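Local coordinates for multicopper oxidase (Uncultured bacterium, PDB 4E9X), which probably couples the oxidation of substrates to the reduction of dioxygen to water at a set of bound copper ions, at residues G42-V47 and K92-R97; G99-H104 and L122-K127; R192-G197 and G234-V239. One frame throughout, in Å; residues are numbered along the deposited sequence.

Contact 1: residues G42-V47 and K92-R97; sequences GDDVIV and KFKADR
Val45 lies over one face of the Phe93 ring, its CB 4.0 Å from the ring centroid and shifted toward the rim in a CH-pi contact, while CG1 comes to 3.7 Å from Phe93 CZ. Elsewhere the ring meets Trp61 of the same chain, their planes at about 40°. The pair belongs to two antiparallel strands of a cupredoxin-like domain, the building block of multicopper oxidases, and both side chains point the same way from the sheet. Phe93 CG sits between the backbone N and the carbonyl carbon (chi1 56°), which starts the ring on its course beside the valine. Beneath them the backbones form a hydrogen-bonded pair, with Val45 N 2.8 Å from Phe93 O and Phe93 N 3.0 Å from Val45 O.

On the other face of the sheet the second flat group, the carboxylate of Asp44, takes Lys94 NZ on the syn side of OD1 at 3.0 Å, 23° out of its plane. The lysine chain is bent at chi3 and chi4, and its ammonium also makes a weak bond to Gly42 O. An alanine at Asp44 would probably leave this ammonium without its charged mate in the contact, and its bent chain freer to turn. Nearby, the carboxylate of Asp43 leads elsewhere, to Arg4 and the backbone N of Gln40. Ala95 is the centre of an inverse gamma turn: its N donates to Asp43 O at 2.8 Å, and its O receives Gly42 N at 2.8 Å.

Contact 2: residues G99-H104 and L122-K127; sequences GTLWYH and LIVDPK. With CU (copper (II) ion), chain E.
Leu101 leans on Leu122 from its first side-chain atom: CB is 3.2 Å from Leu122 O and 4.1 Å from Leu122 CG. With CG anti to the carbonyl carbon (chi1 -44°), the next atom still passes near the same Leu122 oxygen, and at the tip CD1 reaches Val124 CG2 at 3.8 Å, the two side chains crossing at a slant. The residue's backbone also holds Leu122, since Leu101 N donates to Leu122 O at 2.8 Å and Leu101 O accepts from Leu122 N. Gly99 and Val124 are joined by a second such pair of bonds.

These are neighbouring antiparallel strands in one sheet of the first cupredoxin-like domain, with strand 36-40 along the far side of 119-125. On the opposite face of the sheet from the leucines, Thr100 CG2 lies 4.0 Å from Ile123 CD1, the two side chains running side by side. Tyr103 presents the edge of its ring to Leu122, CD2 being 4.3 Å from Leu122 CB, and its hydroxyl bonds to Pro35 O.

Beyond the paired residues the strand becomes part of the copper site. Trp102 offers a face to His104, whose CD2 stands above the indole plane toward the rim. His104 NE2 binds a copper ion at 2.0 Å; His62 of the same chain and His254 of a neighbouring subunit bind it too, so the metal ties two subunits together. The same imidazole lines the pocket of the bound dioxygen, and the indole approaches the copper through Trp102 CZ2 at 3.6 Å.

Contact 3: residues R192-G197 and G234-V239; sequences RFFGAG and GERYDV
Tyr237 O is approached by two neighbours on the facing strand: Phe193 N donates to it at 2.8 Å, and Arg192 CA lies 3.5 Å from Tyr237 O in a CA-H...O contact. The bond is returned by Tyr237 N to Phe193 O, and Gly195 continues the ladder with Glu235 and Gly234.

On one face of this antiparallel cupredoxin-like sheet Arg236 CG rests 3.5 Å from Phe194 CD1. Beyond it the chain bends at chi2 and chi3, and NH1 donates to Gly234 O at 2.8 Å, in the guanidinium plane, while NH2 pairs with Asp227 of a neighbouring subunit. Arg192 and Asp238 form a long ion pair, NH1 to OD2 3.8 Å, with the oxygen well out of the guanidinium plane; each has a stronger mate, Asp139 for the arginine and Lys190 for the aspartate. On the other face Phe193 CE2 touches Val239 CG1 at 3.9 Å.

Strand 187-195 runs between 138-147 and 236-243, and 210-215 flanks the latter. Phe193 packs on Met142, Met144 and Met210, whereas Phe194 and Arg236 turn to Trp102 on strand 101-104 of the first domain.

How the contacts relate
Contact 1 is partly buried, with Lys92 and Lys94 exposed, whereas contacts 2 and 3 are buried. Contacts 1 and 2 share one domain, strands 88-94 and 101-104 following each other in the chain, and they meet where Val124 CG1 packs against the carbonyl oxygens of Arg97 and Ala95. Contact 3 belongs to the second domain, yet it touches contact 2 more polarly: Thr100 OG1 is 2.7 Å from Asp238 OD1 and Thr100 O 2.9 Å from Arg236 NE, both probable hydrogen bonds. All three use antiparallel ladders, but their side-chain chemistry differs: a surface salt bridge in contact 1, aliphatic packing leading to copper in contact 2, and buried charges at the domain interface in contact 3.

Contact 1: residues G42-V47 and K92-R97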
loop_
_atom_site.group_PDB
_atom_site.type_symbol
_atom_site.label_atom_id
_atom_site.label_comp_id
_atom_site.label_asym_id
_atom_site.label_seq_id
_atom_site.Cartn_x
_atom_site.Cartn_y
_atom_site.Cartn_z
ATOM N N GLY A 42 -25.483 -5.385 -18.605
ATOM C CA GLY A 42 -26.302 -6.383 -19.290
ATOM C C GLY A 42 -25.959 -6.539 -20.759
ATOM O O GLY A 42 -26.500 -7.451 -21.393
ATOM N N ASP A 43 -25.130 -5.700 -21.368
ATOM C CA ASP A 43 -24.829 -5.896 -22.775
ATOM C C ASP A 43 -24.084 -7.207 -22.953
ATOM O O ASP A 43 -23.345 -7.705 -22.080
ATOM C CB ASP A 43 -23.997 -4.754 -23.340
ATOM C CG ASP A 43 -24.760 -3.450 -23.540
ATOM O OD1 ASP A 43 -26.003 -3.402 -23.536
ATOM O OD2 ASP A 43 -24.060 -2.435 -23.735
ATOM N N ASP A 44 -24.307 -7.791 -24.153
ATOM C CA ASP A 44 -23.534 -8.931 -24.581
ATOM C C ASP A 44 -22.374 -8.422 -25.420
ATOM O O ASP A 44 -22.603 -7.857 -26.483
ATOM C CB ASP A 44 -24.452 -9.831 -25.407
ATOM C CG ASP A 44 -25.575 -10.344 -24.508
ATOM O OD1 ASP A 44 -25.291 -10.866 -23.402
ATOM O OD2 ASP A 44 -26.747 -10.205 -24.913
ATOM N N VAL A 45 -21.157 -8.643 -24.939
ATOM C CA VAL A 45 -19.951 -8.134 -25.597
ATOM C C VAL A 45 -19.279 -9.260 -26.366
ATOM O O VAL A 45 -19.126 -10.376 -25.859
ATOM C CB VAL A 45 -19.015 -7.544 -24.532
ATOM C CG1 VAL A 45 -17.765 -6.982 -25.200
ATOM C CG2 VAL A 45 -19.739 -6.460 -23.783
ATOM N N ILE A 46 -18.858 -8.916 -27.583
ATOM C CA ILE A 46 -18.060 -9.805 -28.407
ATOM C C ILE A 46 -16.815 -9.068 -28.830
ATOM O O ILE A 46 -16.929 -7.964 -29.385
ATOM C CB ILE A 46 -18.890 -10.249 -29.639
ATOM C CG1 ILE A 46 -20.215 -10.936 -29.268
ATOM C CG2 ILE A 46 -18.044 -11.136 -30.543
ATOM C CD1 ILE A 46 -21.182 -11.048 -30.444
ATOM N N VAL A 47 -15.635 -9.602 -28.558
ATOM C CA VAL A 47 -14.401 -8.932 -28.971
ATOM C C VAL A 47 -13.585 -9.927 -29.810
ATOM O O VAL A 47 -13.169 -11.005 -29.314
ATOM C CB VAL A 47 -13.586 -8.465 -27.759
ATOM C CG1 VAL A 47 -12.346 -7.722 -28.289
ATOM C CG2 VAL A 47 -14.357 -7.500 -26.878
ATOM N N LYS A 92 -16.347 -13.747 -25.707
ATOM C CA LYS A 92 -17.738 -13.353 -25.516
ATOM C C LYS A 92 -18.118 -13.405 -24.030
ATOM O O LYS A 92 -17.851 -14.400 -23.341
ATOM C CB LYS A 92 -18.666 -14.317 -26.290
ATOM C CG LYS A 92 -18.349 -14.393 -27.759
ATOM C CD LYS A 92 -19.444 -15.193 -28.478
ATOM C CE LYS A 92 -19.279 -15.063 -30.006
ATOM N NZ LYS A 92 -20.336 -15.743 -30.779
ATOM N N PHE A 93 -18.711 -12.301 -23.538
ATOM C CA PHE A 93 -19.150 -12.264 -22.146
ATOM C C PHE A 93 -20.309 -11.317 -22.020
ATOM O O PHE A 93 -20.434 -10.402 -22.847
ATOM C CB PHE A 93 -18.012 -11.890 -21.178
ATOM C CG PHE A 93 -17.332 -10.575 -21.513
ATOM C CD1 PHE A 93 -17.803 -9.370 -20.997
ATOM C CD2 PHE A 93 -16.234 -10.576 -22.346
ATOM C CE1 PHE A 93 -17.150 -8.196 -21.346
ATOM C CE2 PHE A 93 -15.582 -9.412 -22.680
ATOM C CZ PHE A 93 -16.041 -8.191 -22.177
ATOM N N LYS A 94 -21.131 -11.505 -20.998
ATOM C CA LYS A 94 -22.135 -10.518 -20.672
ATOM C C LYS A 94 -21.547 -9.588 -19.625
ATOM O O LYS A 94 -20.910 -9.986 -18.657
ATOM C CB LYS A 94 -23.418 -11.157 -20.106
ATOM C CG LYS A 94 -24.576 -10.222 -19.736
ATOM C CD LYS A 94 -25.758 -11.014 -19.244
ATOM C CE LYS A 94 -26.471 -11.701 -20.387
ATOM N NZ LYS A 94 -27.318 -10.722 -21.148
ATOM N N ALA A 95 -21.820 -8.273 -19.842
ATOM C CA ALA A 95 -21.343 -7.252 -18.942
ATOM C C ALA A 95 -22.281 -7.099 -17.744
ATOM O O ALA A 95 -22.898 -6.037 -17.598
ATOM C CB ALA A 95 -21.257 -5.936 -19.733
ATOM N N ASP A 96 -22.370 -8.122 -16.904
ATOM C CA ASP A 96 -23.309 -8.071 -15.796
ATOM C C ASP A 96 -22.645 -7.453 -14.584
ATOM O O ASP A 96 -23.346 -7.158 -13.622
ATOM C CB ASP A 96 -23.914 -9.418 -15.447
ATOM C CG ASP A 96 -22.975 -10.561 -15.296
ATOM O OD1 ASP A 96 -21.754 -10.391 -15.173
ATOM O OD2 ASP A 96 -23.496 -11.712 -15.308
ATOM N N ARG A 97 -21.364 -7.242 -14.569
ATOM C CA ARG A 97 -20.642 -6.577 -13.464
ATOM C C ARG A 97 -20.443 -5.107 -13.809
ATOM O O ARG A 97 -19.842 -4.812 -14.829
ATOM C CB ARG A 97 -19.291 -7.292 -13.208
ATOM C CG ARG A 97 -18.339 -6.412 -12.290
ATOM C CD ARG A 97 -18.872 -6.277 -10.896
ATOM N NE ARG A 97 -17.739 -6.262 -9.968
ATOM C CZ ARG A 97 -16.875 -5.271 -9.815
ATOM N NH1 ARG A 97 -16.959 -4.136 -10.488
ATOM N NH2 ARG A 97 -15.909 -5.442 -8.924
#

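Contact 2: residues G99-H104 and L122-K127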
loop_
_atom_site.group_PDB
_atom_site.type_symbol
_atom_site.label_atom_id
_atom_site.label_comp_id
_atom_site.label_asym_id
_atom_site.label_seq_id
_atom_site.Cartn_x
_atom_site.Cartn_y
_atom_site.Cartn_z
ATOM N N GLY A 99 -19.351 -0.998 -13.492
ATOM C CA GLY A 99 -18.360 -0.047 -12.960
ATOM C C GLY A 99 -17.102 0.064 -13.783
ATOM O O GLY A 99 -17.011 -0.340 -14.956
ATOM N N THR A 100 -16.064 0.579 -13.110
ATOM C CA THR A 100 -14.774 0.747 -13.705
ATOM C C THR A 100 -14.019 -0.588 -13.727
ATOM O O THR A 100 -13.472 -1.023 -12.696
ATOM C CB THR A 100 -13.943 1.746 -12.885
ATOM O OG1 THR A 100 -14.710 2.949 -12.736
ATOM C CG2 THR A 100 -12.628 2.070 -13.583
ATOM N N LEU A 101 -13.993 -1.199 -14.908
ATOM C CA LEU A 101 -13.228 -2.430 -15.115
ATOM C C LEU A 101 -12.064 -2.141 -16.045
ATOM O O LEU A 101 -11.852 -0.980 -16.473
ATOM C CB LEU A 101 -14.130 -3.527 -15.731
ATOM C CG LEU A 101 -15.519 -3.646 -15.087
ATOM C CD1 LEU A 101 -16.279 -4.829 -15.700
ATOM C CD2 LEU A 101 -15.466 -3.804 -13.595
ATOM N N TRP A 102 -11.281 -3.159 -16.381
ATOM C CA TRP A 102 -10.184 -2.935 -17.343
ATOM C C TRP A 102 -9.835 -4.254 -17.993
ATOM O O TRP A 102 -10.379 -5.281 -17.625
ATOM C CB TRP A 102 -9.002 -2.281 -16.685
ATOM C CG TRP A 102 -8.246 -2.974 -15.583
ATOM C CD1 TRP A 102 -8.738 -3.467 -14.416
ATOM C CD2 TRP A 102 -6.826 -3.196 -15.576
ATOM N NE1 TRP A 102 -7.681 -4.002 -13.675
ATOM C CE2 TRP A 102 -6.510 -3.849 -14.363
ATOM C CE3 TRP A 102 -5.769 -2.907 -16.465
ATOM C CZ2 TRP A 102 -5.194 -4.212 -14.055
ATOM C CZ3 TRP A 102 -4.472 -3.268 -16.158
ATOM C CH2 TRP A 102 -4.185 -3.930 -14.941
ATOM N N TYR A 103 -8.945 -4.206 -18.960
ATOM C CA TYR A 103 -8.611 -5.429 -19.683
ATOM C C TYR A 103 -7.093 -5.377 -19.883
ATOM O O TYR A 103 -6.492 -4.289 -19.989
ATOM C CB TYR A 103 -9.426 -5.608 -20.997
ATOM C CG TYR A 103 -9.129 -4.503 -22.005
ATOM C CD1 TYR A 103 -8.082 -4.606 -22.917
ATOM C CD2 TYR A 103 -9.912 -3.352 -22.029
ATOM C CE1 TYR A 103 -7.817 -3.590 -23.833
ATOM C CE2 TYR A 103 -9.662 -2.303 -22.937
ATOM C CZ TYR A 103 -8.625 -2.447 -23.806
ATOM O OH TYR A 103 -8.316 -1.452 -24.731
ATOM N N HIS A 104 -6.449 -6.542 -19.976
ATOM C CA HIS A 104 -5.004 -6.561 -20.125
ATOM C C HIS A 104 -4.539 -7.942 -20.580
ATOM O O HIS A 104 -5.262 -8.929 -20.340
ATOM C CB HIS A 104 -4.277 -6.193 -18.817
ATOM C CG HIS A 104 -4.571 -7.004 -17.586
ATOM N ND1 HIS A 104 -4.031 -8.234 -17.326
ATOM C CD2 HIS A 104 -5.374 -6.720 -16.531
ATOM C CE1 HIS A 104 -4.497 -8.677 -16.142
ATOM N NE2 HIS A 104 -5.301 -7.768 -15.624
ATOM N N LEU A 122 -12.275 -0.579 -19.393
ATOM C CA LEU A 122 -13.577 -1.167 -19.723
ATOM C C LEU A 122 -14.607 -0.564 -18.768
ATOM O O LEU A 122 -14.593 -0.910 -17.597
ATOM C CB LEU A 122 -13.495 -2.699 -19.684
ATOM C CG LEU A 122 -14.838 -3.430 -19.750
ATOM C CD1 LEU A 122 -15.627 -3.144 -21.031
ATOM C CD2 LEU A 122 -14.593 -4.951 -19.597
ATOM N N ILE A 123 -15.463 0.307 -19.283
ATOM C CA ILE A 123 -16.400 1.020 -18.409
ATOM C C ILE A 123 -17.769 0.438 -18.652
ATOM O O ILE A 123 -18.273 0.490 -19.781
ATOM C CB ILE A 123 -16.378 2.532 -18.691
ATOM C CG1 ILE A 123 -14.956 3.104 -18.530
ATOM C CG2 ILE A 123 -17.410 3.218 -17.828
ATOM C CD1 ILE A 123 -14.304 2.827 -17.157
ATOM N N VAL A 124 -18.386 -0.085 -17.603
ATOM C CA VAL A 124 -19.732 -0.649 -17.678
ATOM C C VAL A 124 -20.669 0.300 -16.932
ATOM O O VAL A 124 -20.568 0.421 -15.708
ATOM C CB VAL A 124 -19.781 -2.093 -17.122
ATOM C CG1 VAL A 124 -21.230 -2.619 -17.188
ATOM C CG2 VAL A 124 -18.832 -3.023 -17.902
ATOM N N ASP A 125 -21.573 0.944 -17.661
ATOM C CA ASP A 125 -22.505 1.856 -16.986
ATOM C C ASP A 125 -23.562 1.108 -16.199
ATOM O O ASP A 125 -24.289 0.295 -16.809
ATOM C CB ASP A 125 -23.222 2.773 -17.963
ATOM C CG ASP A 125 -22.404 3.914 -18.524
ATOM O OD1 ASP A 125 -21.208 4.031 -18.173
ATOM O OD2 ASP A 125 -22.961 4.696 -19.335
ATOM N N PRO A 126 -23.763 1.374 -14.925
ATOM C CA PRO A 126 -24.865 0.733 -14.225
ATOM C C PRO A 126 -26.212 1.209 -14.793
ATOM O O PRO A 126 -26.397 2.380 -15.136
ATOM C CB PRO A 126 -24.771 1.240 -12.791
ATOM C CG PRO A 126 -23.581 2.141 -12.720
ATOM C CD PRO A 126 -22.959 2.294 -14.065
ATOM N N LYS A 127 -27.175 0.260 -14.801
ATOM C CA LYS A 127 -28.540 0.734 -15.093
ATOM C C LYS A 127 -29.022 1.660 -13.987
ATOM O O LYS A 127 -29.835 2.575 -14.288
ATOM C CB LYS A 127 -29.375 -0.519 -15.236
ATOM C CG LYS A 127 -29.107 -1.350 -16.475
ATOM C CD LYS A 127 -29.799 -2.725 -16.367
ATOM C CE LYS A 127 -29.692 -3.541 -17.625
ATOM N NZ LYS A 127 -29.988 -5.006 -17.491
HETATM CU CU CU E . -5.999 -7.667 -13.784
#

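Contact 3: residues R192-G197 and G234-V239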
loop_
_atom_site.group_PDB
_atom_site.type_symbol
_atom_site.label_atom_id
_atom_site.label_comp_id
_atom_site.label_asym_id
_atom_site.label_seq_id
_atom_site.Cartn_x
_atom_site.Cartn_y
_atom_site.Cartn_z
ATOM N N ARG A 192 -11.451 8.168 -12.299
ATOM C CA ARG A 192 -11.286 6.711 -12.155
ATOM C C ARG A 192 -9.794 6.426 -12.201
ATOM O O ARG A 192 -9.174 6.587 -13.268
ATOM C CB ARG A 192 -12.015 6.018 -13.303
ATOM C CG ARG A 192 -13.513 6.369 -13.369
ATOM C CD ARG A 192 -14.130 5.783 -14.610
ATOM N NE ARG A 192 -15.455 6.298 -14.983
ATOM C CZ ARG A 192 -16.548 5.565 -14.915
ATOM N NH1 ARG A 192 -16.623 4.339 -14.382
ATOM N NH2 ARG A 192 -17.681 6.114 -15.376
ATOM N N PHE A 193 -9.242 5.995 -11.060
ATOM C CA PHE A 193 -7.829 5.635 -10.964
ATOM C C PHE A 193 -7.651 4.127 -11.203
ATOM O O PHE A 193 -8.421 3.346 -10.635
ATOM C CB PHE A 193 -7.274 5.917 -9.552
ATOM C CG PHE A 193 -7.341 7.362 -9.093
ATOM C CD1 PHE A 193 -6.658 8.376 -9.787
ATOM C CD2 PHE A 193 -8.004 7.700 -7.950
ATOM C CE1 PHE A 193 -6.680 9.685 -9.332
ATOM C CE2 PHE A 193 -8.053 9.032 -7.507
ATOM C CZ PHE A 193 -7.336 10.024 -8.170
ATOM N N PHE A 194 -6.616 3.779 -11.951
ATOM C CA PHE A 194 -6.310 2.365 -12.190
ATOM C C PHE A 194 -4.857 2.073 -11.872
ATOM O O PHE A 194 -3.958 2.802 -12.361
ATOM C CB PHE A 194 -6.516 1.979 -13.665
ATOM C CG PHE A 194 -7.844 2.245 -14.308
ATOM C CD1 PHE A 194 -8.574 1.205 -14.865
ATOM C CD2 PHE A 194 -8.359 3.547 -14.426
ATOM C CE1 PHE A 194 -9.767 1.426 -15.564
ATOM C CE2 PHE A 194 -9.519 3.809 -15.131
ATOM C CZ PHE A 194 -10.203 2.745 -15.722
ATOM N N GLY A 195 -4.651 0.994 -11.109
ATOM C CA GLY A 195 -3.290 0.498 -10.903
ATOM C C GLY A 195 -2.933 -0.449 -12.065
ATOM O O GLY A 195 -3.009 -1.680 -11.944
ATOM N N ALA A 196 -2.582 0.126 -13.223
ATOM C CA ALA A 196 -2.441 -0.716 -14.412
ATOM C C ALA A 196 -1.098 -1.422 -14.444
ATOM O O ALA A 196 -1.031 -2.572 -14.873
ATOM C CB ALA A 196 -2.605 0.170 -15.641
ATOM N N GLY A 197 -0.010 -0.799 -13.977
ATOM C CA GLY A 197 1.303 -1.409 -13.931
ATOM C C GLY A 197 1.611 -2.037 -12.582
ATOM O O GLY A 197 0.707 -2.351 -11.790
ATOM N N GLY A 234 -3.817 -3.652 -10.015
ATOM C CA GLY A 234 -5.085 -4.330 -10.159
ATOM C C GLY A 234 -6.287 -3.515 -9.710
ATOM O O GLY A 234 -7.393 -3.727 -10.212
ATOM N N GLU A 235 -6.044 -2.583 -8.765
ATOM C CA GLU A 235 -7.165 -1.886 -8.146
ATOM C C GLU A 235 -7.733 -0.765 -9.002
ATOM O O GLU A 235 -7.022 -0.198 -9.817
ATOM C CB GLU A 235 -6.732 -1.223 -6.836
ATOM C CG GLU A 235 -6.169 -2.211 -5.792
ATOM C CD GLU A 235 -6.061 -1.425 -4.486
ATOM O OE1 GLU A 235 -5.059 -0.727 -4.367
ATOM O OE2 GLU A 235 -6.979 -1.426 -3.663
ATOM N N ARG A 236 -8.999 -0.431 -8.754
ATOM C CA ARG A 236 -9.522 0.851 -9.237
ATOM C C ARG A 236 -10.200 1.548 -8.070
ATOM O O ARG A 236 -10.785 0.936 -7.171
ATOM C CB ARG A 236 -10.528 0.680 -10.398
ATOM C CG ARG A 236 -9.857 0.268 -11.709
ATOM C CD ARG A 236 -9.627 -1.233 -11.844
ATOM N NE ARG A 236 -10.889 -1.952 -11.825
ATOM C CZ ARG A 236 -11.139 -3.091 -11.150
ATOM N NH1 ARG A 236 -10.221 -3.722 -10.434
ATOM N NH2 ARG A 236 -12.381 -3.609 -11.213
ATOM N N TYR A 237 -10.104 2.885 -8.100
ATOM C CA TYR A 237 -10.882 3.728 -7.207
ATOM C C TYR A 237 -11.594 4.785 -8.043
ATOM O O TYR A 237 -10.939 5.375 -8.919
ATOM C CB TYR A 237 -9.991 4.444 -6.166
ATOM C CG TYR A 237 -9.491 3.428 -5.157
ATOM C CD1 TYR A 237 -10.242 3.173 -3.990
ATOM C CD2 TYR A 237 -8.292 2.718 -5.350
ATOM C CE1 TYR A 237 -9.800 2.231 -3.039
ATOM C CE2 TYR A 237 -7.856 1.794 -4.419
ATOM C CZ TYR A 237 -8.620 1.553 -3.277
ATOM O OH TYR A 237 -8.183 0.612 -2.339
ATOM N N ASP A 238 -12.881 5.051 -7.773
ATOM C CA ASP A 238 -13.545 6.183 -8.380
ATOM C C ASP A 238 -13.758 7.215 -7.305
ATOM O O ASP A 238 -14.163 6.884 -6.189
ATOM C CB ASP A 238 -14.920 5.846 -8.954
ATOM C CG ASP A 238 -15.051 4.792 -10.037
ATOM O OD1 ASP A 238 -14.087 4.060 -10.334
ATOM O OD2 ASP A 238 -16.149 4.745 -10.616
ATOM N N VAL A 239 -13.511 8.481 -7.672
ATOM C CA VAL A 239 -13.727 9.574 -6.737
ATOM C C VAL A 239 -14.531 10.665 -7.470
ATOM O O VAL A 239 -14.660 10.674 -8.696
ATOM C CB VAL A 239 -12.399 10.178 -6.236
ATOM C CG1 VAL A 239 -11.514 9.067 -5.618
ATOM C CG2 VAL A 239 -11.649 10.938 -7.348
#